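Side-chain contacts in NOL1/NOP2/sun family protein (PDB 3M4X), which probably methylates cytosines of ribosomal RNA, using S-adenosylmethionine as methyl donor, as an RsmF-like member of the NOL1/NOP2/sun family: residues K78-Q83 and D431-G436; L110-A115 and I221-N226; I179-P184 and Q214-S219. All blocks are in the same frame, centred on the assembly; numbering follows the deposited sequence.

Contact 1. Residues K78-Q83 and D431-G436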
loop_
_atom_site.group_PDB
_atom_site.type_symbol
_atom_site.label_atom_id
_atom_site.label_comp_id
_atom_site.label_asym_id
_atom_site.label_seq_id
_atom_site.Cartn_x
_atom_site.Cartn_y
_atom_site.Cartn_z
ATOM N N LYS A 78 -14.375 11.447 -5.262
ATOM C CA LYS A 78 -14.318 12.882 -5.504
ATOM C C LYS A 78 -14.631 13.681 -4.252
ATOM O O LYS A 78 -14.750 14.897 -4.321
ATOM C CB LYS A 78 -15.299 13.299 -6.605
ATOM C CG LYS A 78 -15.179 12.516 -7.904
ATOM C CD LYS A 78 -14.354 13.277 -8.931
ATOM C CE LYS A 78 -14.971 13.176 -10.323
ATOM N NZ LYS A 78 -15.106 11.764 -10.793
ATOM N N SER A 79 -14.789 13.030 -3.108
ATOM C CA SER A 79 -14.965 13.826 -1.897
ATOM C C SER A 79 -13.684 13.948 -1.074
ATOM O O SER A 79 -12.624 13.457 -1.480
ATOM C CB SER A 79 -16.132 13.349 -1.034
ATOM O OG SER A 79 -16.653 14.437 -0.273
ATOM N N PHE A 80 -13.795 14.601 0.083
ATOM C CA PHE A 80 -12.619 15.043 0.817
ATOM C C PHE A 80 -11.971 13.967 1.681
ATOM O O PHE A 80 -10.751 14.014 1.888
ATOM C CB PHE A 80 -12.914 16.307 1.639
ATOM C CG PHE A 80 -14.077 16.168 2.554
ATOM C CD1 PHE A 80 -13.932 15.563 3.792
ATOM C CD2 PHE A 80 -15.321 16.643 2.187
ATOM C CE1 PHE A 80 -15.012 15.419 4.644
ATOM C CE2 PHE A 80 -16.413 16.511 3.040
ATOM C CZ PHE A 80 -16.256 15.902 4.270
ATOM N N LEU A 81 -12.758 13.009 2.183
ATOM C CA LEU A 81 -12.155 11.917 2.956
ATOM C C LEU A 81 -11.201 11.113 2.068
ATOM O O LEU A 81 -10.153 10.650 2.512
ATOM C CB LEU A 81 -13.209 10.992 3.572
ATOM C CG LEU A 81 -14.128 11.553 4.660
ATOM C CD1 LEU A 81 -15.236 10.544 5.013
ATOM C CD2 LEU A 81 -13.370 11.964 5.907
ATOM N N HIS A 82 -11.576 10.943 0.809
ATOM C CA HIS A 82 -10.712 10.243 -0.112
ATOM C C HIS A 82 -9.533 11.087 -0.565
ATOM O O HIS A 82 -8.410 10.597 -0.584
ATOM C CB HIS A 82 -11.463 9.738 -1.346
ATOM C CG HIS A 82 -10.555 9.152 -2.383
ATOM N ND1 HIS A 82 -9.940 9.917 -3.353
ATOM C CD2 HIS A 82 -10.107 7.888 -2.562
ATOM C CE1 HIS A 82 -9.171 9.145 -4.099
ATOM N NE2 HIS A 82 -9.256 7.907 -3.640
ATOM N N GLN A 83 -9.797 12.333 -0.959
ATOM C CA GLN A 83 -8.739 13.246 -1.406
ATOM C C GLN A 83 -7.612 13.375 -0.380
ATOM O O GLN A 83 -6.435 13.366 -0.736
ATOM C CB GLN A 83 -9.311 14.635 -1.730
ATOM C CG GLN A 83 -8.263 15.748 -1.916
ATOM C CD GLN A 83 -7.962 16.515 -0.623
ATOM O OE1 GLN A 83 -8.876 16.821 0.153
ATOM N NE2 GLN A 83 -6.675 16.831 -0.390
ATOM N N ASP A 431 -12.457 20.699 9.280
ATOM C CA ASP A 431 -12.783 20.113 10.577
ATOM C C ASP A 431 -11.478 19.722 11.250
ATOM O O ASP A 431 -10.851 20.554 11.917
ATOM C CB ASP A 431 -13.736 18.918 10.439
ATOM C CG ASP A 431 -14.283 18.439 11.785
ATOM O OD1 ASP A 431 -13.658 18.697 12.839
ATOM O OD2 ASP A 431 -15.355 17.801 11.793
ATOM N N LYS A 432 -11.046 18.475 11.053
ATOM C CA LYS A 432 -9.754 18.033 11.577
ATOM C C LYS A 432 -8.854 17.456 10.485
ATOM O O LYS A 432 -7.767 16.934 10.761
ATOM C CB LYS A 432 -9.957 17.016 12.701
ATOM C CG LYS A 432 -10.423 17.620 14.022
ATOM C CD LYS A 432 -10.478 16.551 15.101
ATOM C CE LYS A 432 -11.166 17.082 16.350
ATOM N NZ LYS A 432 -11.293 16.040 17.407
ATOM N N ILE A 433 -9.306 17.567 9.243
ATOM C CA ILE A 433 -8.608 16.963 8.116
ATOM C C ILE A 433 -7.713 17.967 7.405
ATOM O O ILE A 433 -8.209 18.946 6.838
ATOM C CB ILE A 433 -9.590 16.454 7.068
ATOM C CG1 ILE A 433 -10.633 15.538 7.695
ATOM C CG2 ILE A 433 -8.844 15.748 5.943
ATOM C CD1 ILE A 433 -11.795 15.250 6.756
ATOM N N PRO A 434 -6.390 17.712 7.410
ATOM C CA PRO A 434 -5.456 18.531 6.628
ATOM C C PRO A 434 -5.632 18.208 5.153
ATOM O O PRO A 434 -5.436 17.054 4.744
ATOM C CB PRO A 434 -4.066 18.064 7.119
ATOM C CG PRO A 434 -4.322 17.424 8.454
ATOM C CD PRO A 434 -5.682 16.753 8.275
ATOM N N VAL A 435 -6.001 19.199 4.353
ATOM C CA VAL A 435 -6.281 18.914 2.955
ATOM C C VAL A 435 -5.234 19.437 1.989
ATOM O O VAL A 435 -5.306 19.156 0.793
ATOM C CB VAL A 435 -7.671 19.418 2.545
ATOM C CG1 VAL A 435 -8.717 18.801 3.448
ATOM C CG2 VAL A 435 -7.743 20.944 2.621
ATOM N N GLY A 436 -4.252 20.184 2.498
ATOM C CA GLY A 436 -3.252 20.792 1.633
ATOM C C GLY A 436 -2.754 22.154 2.101
ATOM O O GLY A 436 -3.244 22.692 3.089
#
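Q83 reaches from helix 80-83 to strand 433-441, its amide NE2 donating to the carbonyl O of V435 at 2.9 Å. The bond is bent (N-H...O 133°), and the donor stands slightly tilted from the carbonyl plane. Q83 leaves the helix with CG anti to its backbone N and folds over at chi2 (-92°), which turns the amide to the strand and sets OE1 3.7 Å from V435 CB. Beside this polar link the contact is apolar. The CD1 methyl of I433 lies 3.7 Å from F80 CD1 and 3.7 Å from L81 CD2, the I433 side chain crossing each of the other two at about a right angle.

Further out, NE2 of the buried Q83 also bonds the hydroxyl of Y386, while OE1 is bonded to W408 NE1, so that three partners fix the rotation of the amide. The F80 ring packs edge-to-face with Y56, whose OH is hydrogen-bonded to D431 OD2. V435 bonds L428 through the backbone, pairing strands 426-430 and 433-441 into an antiparallel beta hairpin. The contact thus docks this hairpin of the C-terminal PUA-like domain, a fold associated with RNA binding, onto the N-terminal region of the methyltransferase.

Contact 2. Residues L110-A115 and I221-N226; sequences LDLCAA and IKMLKN
The contact of L110 and L112 with M223 is a small, buried, purely apolar one, in which M223, between helix 205-222 and strand 224-225, reaches over the end of the central strand 108-111 of the methyltransferase sheet. M223, a selenomethionine in the crystal, does the touching with the last two atoms of its chain. The chain runs out straight as far as SE (chi2 -177°) and then bends at chi3 (-80°), which sets the terminal methyl CE against the neighbouring methyls of both leucines. CE lies 3.8 Å from L110 CD2 and 4.1 Å from L112 CD1, while SE stands 4.2 Å from the same L110 methyl. M223 meets L110 at a slant and L112 at roughly a right angle.

Strand 108-111 lies between the parallel strands 132-136 and 176-182 of a Rossmann-like sheet, the core typical of S-adenosylmethionine-dependent methyltransferases. It runs into the sequence LDLCAAPGGK, which matches the family's first cofactor-binding motif. L110 and L112, two residues apart, send their side chains to the same face, toward M223, whereas D111 between them is bonded through OD1 to S120 OG on helix 118-127. On past the strand, L112 O accepts from N136 ND2 and A115 N is bonded to E137 OE1, two links that tie the loop to the end of strand 132-136. Helix 165-172 closes over the apolar cluster: L168 touches both L112 and M223, and F172 packs on M223, with I179 of strand 176-182 touching L110 and M223 from the sheet.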
loop_
_atom_site.group_PDB
_atom_site.type_symbol
_atom_site.label_atom_id
_atom_site.label_comp_id
_atom_site.label_asym_id
_atom_site.label_seq_id
_atom_site.Cartn_x
_atom_site.Cartn_y
_atom_site.Cartn_z
ATOM N N LEU A 110 9.484 -4.838 2.735
ATOM C CA LEU A 110 9.413 -4.755 1.281
ATOM C C LEU A 110 8.049 -5.233 0.794
ATOM O O LEU A 110 7.584 -6.285 1.200
ATOM C CB LEU A 110 10.539 -5.588 0.637
ATOM C CG LEU A 110 10.545 -5.703 -0.897
ATOM C CD1 LEU A 110 10.798 -4.342 -1.533
ATOM C CD2 LEU A 110 11.596 -6.702 -1.365
ATOM N N ASP A 111 7.404 -4.421 -0.035
ATOM C CA ASP A 111 6.224 -4.822 -0.793
ATOM C C ASP A 111 6.689 -4.981 -2.236
ATOM O O ASP A 111 6.873 -3.993 -2.953
ATOM C CB ASP A 111 5.139 -3.745 -0.712
ATOM C CG ASP A 111 3.773 -4.248 -1.177
ATOM O OD1 ASP A 111 2.779 -3.492 -1.055
ATOM O OD2 ASP A 111 3.683 -5.397 -1.667
ATOM N N LEU A 112 6.896 -6.220 -2.655
ATOM C CA LEU A 112 7.620 -6.488 -3.899
ATOM C C LEU A 112 6.806 -6.274 -5.187
ATOM O O LEU A 112 7.322 -5.775 -6.180
ATOM C CB LEU A 112 8.232 -7.889 -3.850
ATOM C CG LEU A 112 9.184 -8.317 -4.964
ATOM C CD1 LEU A 112 10.400 -7.402 -5.058
ATOM C CD2 LEU A 112 9.620 -9.734 -4.716
ATOM N N CYS A 113 5.532 -6.638 -5.165
ATOM C CA CYS A 113 4.650 -6.395 -6.305
ATOM C C CYS A 113 3.471 -5.536 -5.858
ATOM O O CYS A 113 2.405 -6.058 -5.537
ATOM C CB CYS A 113 4.163 -7.736 -6.863
ATOM S SG CYS A 113 5.498 -8.933 -7.071
ATOM N N ALA A 114 3.653 -4.221 -5.873
ATOM C CA ALA A 114 2.918 -3.359 -4.935
ATOM C C ALA A 114 1.687 -2.595 -5.422
ATOM O O ALA A 114 0.819 -2.293 -4.621
ATOM C CB ALA A 114 3.872 -2.411 -4.262
ATOM N N ALA A 115 1.618 -2.267 -6.710
ATOM C CA ALA A 115 0.455 -1.556 -7.259
ATOM C C ALA A 115 -0.832 -2.380 -7.123
ATOM O O ALA A 115 -0.807 -3.602 -7.255
ATOM C CB ALA A 115 0.693 -1.188 -8.710
ATOM N N ILE A 221 13.628 -14.169 -1.568
ATOM C CA ILE A 221 14.261 -14.834 -0.438
ATOM C C ILE A 221 15.681 -14.337 -0.166
ATOM O O ILE A 221 16.131 -14.322 0.991
ATOM C CB ILE A 221 14.247 -16.361 -0.586
ATOM C CG1 ILE A 221 12.809 -16.860 -0.552
ATOM C CG2 ILE A 221 15.020 -17.009 0.536
ATOM C CD1 ILE A 221 12.685 -18.321 -0.307
ATOM N N LYS A 222 16.379 -13.907 -1.216
ATOM C CA LYS A 222 17.721 -13.357 -1.035
ATOM C C LYS A 222 17.718 -12.028 -0.248
ATOM O O LYS A 222 18.737 -11.617 0.339
ATOM C CB LYS A 222 18.414 -13.173 -2.385
ATOM C CG LYS A 222 18.559 -14.452 -3.187
ATOM C CD LYS A 222 19.459 -14.211 -4.379
ATOM C CE LYS A 222 19.167 -15.169 -5.516
ATOM N NZ LYS A 222 19.809 -14.659 -6.773
HETATM N N MSE A 223 16.577 -11.352 -0.221
HETATM C CA MSE A 223 16.529 -10.052 0.432
HETATM C C MSE A 223 16.094 -10.098 1.891
HETATM O O MSE A 223 15.927 -9.064 2.529
HETATM C CB MSE A 223 15.687 -9.094 -0.399
HETATM C CG MSE A 223 16.333 -8.876 -1.762
HETATM SE SE MSE A 223 15.397 -7.609 -2.879
HETATM C CE MSE A 223 13.935 -8.748 -3.583
ATOM N N LEU A 224 15.961 -11.309 2.419
ATOM C CA LEU A 224 15.479 -11.531 3.773
ATOM C C LEU A 224 16.641 -11.563 4.755
ATOM O O LEU A 224 17.691 -12.122 4.448
ATOM C CB LEU A 224 14.756 -12.873 3.841
ATOM C CG LEU A 224 13.267 -13.018 4.149
ATOM C CD1 LEU A 224 12.545 -11.692 4.416
ATOM C CD2 LEU A 224 12.584 -13.835 3.047
ATOM N N LYS A 225 16.456 -10.961 5.932
ATOM C CA LYS A 225 17.432 -11.103 7.002
ATOM C C LYS A 225 17.258 -12.492 7.580
ATOM O O LYS A 225 16.271 -13.156 7.307
ATOM C CB LYS A 225 17.202 -10.076 8.114
ATOM C CG LYS A 225 17.446 -8.623 7.742
ATOM C CD LYS A 225 16.917 -7.695 8.839
ATOM C CE LYS A 225 17.471 -8.071 10.226
ATOM N NZ LYS A 225 16.828 -7.255 11.306
ATOM N N ASN A 226 18.211 -12.930 8.388
ATOM C CA ASN A 226 18.005 -14.128 9.179
ATOM C C ASN A 226 16.793 -13.914 10.077
ATOM O O ASN A 226 16.723 -12.904 10.801
ATOM C CB ASN A 226 19.236 -14.422 10.047
ATOM C CG ASN A 226 19.087 -15.702 10.860
ATOM O OD1 ASN A 226 18.847 -15.657 12.061
ATOM N ND2 ASN A 226 19.223 -16.852 10.201
#

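Contact 3. Residues I179-P184 and Q214-S219; sequences IVVDAP and QEILSS
V181 splits its two methyls between neighbouring residues of helix 205-222: CG1 faces I216 CG2 at 4.0 Å, and CG2 faces L217 CD2 at 4.2 Å. With CG1 anti to the backbone N (chi1 -177°), the fork opens toward the helix, and both helix side chains cross obliquely to it. I216 itself makes two contacts, one from each branch. Its CG2 turns to the strand, while the other branch, extended at chi2 (175°), carries CD1 on to the pyrrolidine ring of P184. There CD1 ends against the ring carbons CD and CG, 3.5 Å from P184 CD, which is tighter than usual van der Waals contact. L217 points its bond from the backbone less directly at the strand, but its CD2 methyl still arrives beside V181.

Residues D182-P184 open the sequence DAPCSG, which matches motif IV of RNA cytosine-5 methyltransferases, so I216 packs beside the start of a probable active-site loop. Strand 176-182, helix 205-222 and the parallel neighbouring strand 228-234 form a beta-alpha-beta crossover. L230 of that second strand touches both V181 and L217; helix 243-252 flanks L217 through I245 and L249, and helix 165-172 borders I216 and S219 at P165.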
loop_
_atom_site.group_PDB
_atom_site.type_symbol
_atom_site.label_atom_id
_atom_site.label_comp_id
_atom_site.label_asym_id
_atom_site.label_seq_id
_atom_site.Cartn_x
_atom_site.Cartn_y
_atom_site.Cartn_z
ATOM N N ILE A 179 8.981 -9.306 4.016
ATOM C CA ILE A 179 8.698 -9.115 2.604
ATOM C C ILE A 179 7.332 -9.666 2.228
ATOM O O ILE A 179 6.987 -10.796 2.563
ATOM C CB ILE A 179 9.785 -9.759 1.708
ATOM C CG1 ILE A 179 11.174 -9.200 2.038
ATOM C CG2 ILE A 179 9.447 -9.558 0.226
ATOM C CD1 ILE A 179 12.302 -9.804 1.178
ATOM N N VAL A 180 6.563 -8.856 1.519
ATOM C CA VAL A 180 5.261 -9.257 1.054
ATOM C C VAL A 180 5.311 -9.416 -0.452
ATOM O O VAL A 180 5.649 -8.480 -1.189
ATOM C CB VAL A 180 4.194 -8.220 1.417
ATOM C CG1 VAL A 180 2.863 -8.587 0.794
ATOM C CG2 VAL A 180 4.085 -8.090 2.925
ATOM N N VAL A 181 4.971 -10.618 -0.896
ATOM C CA VAL A 181 4.911 -10.957 -2.303
ATOM C C VAL A 181 3.472 -11.318 -2.673
ATOM O O VAL A 181 3.023 -12.447 -2.461
ATOM C CB VAL A 181 5.812 -12.166 -2.608
ATOM C CG1 VAL A 181 5.799 -12.480 -4.109
ATOM C CG2 VAL A 181 7.227 -11.906 -2.120
ATOM N N ASP A 182 2.749 -10.343 -3.201
ATOM C CA ASP A 182 1.418 -10.575 -3.741
ATOM C C ASP A 182 1.644 -10.867 -5.221
ATOM O O ASP A 182 1.673 -9.975 -6.050
ATOM C CB ASP A 182 0.567 -9.328 -3.507
ATOM C CG ASP A 182 -0.792 -9.390 -4.178
ATOM O OD1 ASP A 182 -1.447 -10.459 -4.182
ATOM O OD2 ASP A 182 -1.204 -8.334 -4.697
ATOM N N ALA A 183 1.850 -12.140 -5.532
ATOM C CA ALA A 183 2.396 -12.546 -6.821
ATOM C C ALA A 183 1.418 -12.445 -7.970
ATOM O O ALA A 183 0.239 -12.757 -7.815
ATOM C CB ALA A 183 2.934 -13.962 -6.734
ATOM N N PRO A 184 1.912 -12.023 -9.141
ATOM C CA PRO A 184 1.061 -12.128 -10.328
ATOM C C PRO A 184 0.625 -13.569 -10.405
ATOM O O PRO A 184 1.447 -14.470 -10.169
ATOM C CB PRO A 184 2.019 -11.819 -11.491
ATOM C CG PRO A 184 3.203 -11.129 -10.863
ATOM C CD PRO A 184 3.304 -11.677 -9.469
ATOM N N GLN A 214 7.922 -18.700 -8.884
ATOM C CA GLN A 214 9.175 -19.243 -8.392
ATOM C C GLN A 214 10.328 -18.296 -8.661
ATOM O O GLN A 214 11.206 -18.128 -7.831
ATOM C CB GLN A 214 9.438 -20.604 -9.035
ATOM C CG GLN A 214 8.493 -21.688 -8.543
ATOM C CD GLN A 214 8.661 -23.009 -9.287
ATOM O OE1 GLN A 214 8.262 -24.063 -8.796
ATOM N NE2 GLN A 214 9.247 -22.951 -10.472
ATOM N N GLU A 215 10.319 -17.669 -9.828
ATOM C CA GLU A 215 11.363 -16.712 -10.177
ATOM C C GLU A 215 11.338 -15.468 -9.281
ATOM O O GLU A 215 12.385 -14.987 -8.835
ATOM C CB GLU A 215 11.241 -16.311 -11.650
ATOM C CG GLU A 215 11.587 -17.442 -12.613
ATOM C CD GLU A 215 10.795 -17.388 -13.906
ATOM O OE1 GLU A 215 10.427 -16.274 -14.336
ATOM O OE2 GLU A 215 10.546 -18.466 -14.494
ATOM N N ILE A 216 10.140 -14.946 -9.036
ATOM C CA ILE A 216 9.981 -13.782 -8.200
ATOM C C ILE A 216 10.466 -14.106 -6.792
ATOM O O ILE A 216 11.240 -13.345 -6.202
ATOM C CB ILE A 216 8.515 -13.293 -8.192
ATOM C CG1 ILE A 216 8.114 -12.823 -9.589
ATOM C CG2 ILE A 216 8.317 -12.148 -7.192
ATOM C CD1 ILE A 216 6.665 -12.439 -9.717
ATOM N N LEU A 217 10.046 -15.262 -6.282
ATOM C CA LEU A 217 10.381 -15.707 -4.928
ATOM C C LEU A 217 11.843 -16.042 -4.711
ATOM O O LEU A 217 12.339 -15.954 -3.588
ATOM C CB LEU A 217 9.547 -16.934 -4.552
ATOM C CG LEU A 217 8.083 -16.695 -4.209
ATOM C CD1 LEU A 217 7.383 -18.036 -4.135
ATOM C CD2 LEU A 217 7.983 -15.933 -2.876
ATOM N N SER A 218 12.525 -16.470 -5.768
ATOM C CA SER A 218 13.925 -16.820 -5.641
ATOM C C SER A 218 14.734 -15.540 -5.451
ATOM O O SER A 218 15.777 -15.537 -4.789
ATOM C CB SER A 218 14.408 -17.638 -6.847
ATOM O OG SER A 218 14.347 -16.887 -8.048
ATOM N N SER A 219 14.238 -14.443 -6.013
ATOM C CA SER A 219 14.840 -13.148 -5.742
ATOM C C SER A 219 14.464 -12.649 -4.349
ATOM O O SER A 219 15.317 -12.156 -3.602
ATOM C CB SER A 219 14.436 -12.133 -6.800
ATOM O OG SER A 219 15.042 -12.433 -8.041
#

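In the fold
Contacts 2 and 3 lie side by side in the methyltransferase domain, their centres about 8 Å apart. Both use helix 205-222, and strands 108-111 and 176-182 are parallel neighbours joined by probable hydrogen bonds, V180 N to L110 O (2.8 Å) and L112 N to V180 O (3.0 Å). This pairing sets the probable cofactor-binding and motif IV loops side by side at one end of the sheet. Contact 1 sits across the centre of the chain, its centre about 32 Å from that of contact 2 and about 35 Å from that of contact 3. Along the sequence contact 3 nests within contact 2, and both within contact 1, whose two ends bracket the catalytic domain.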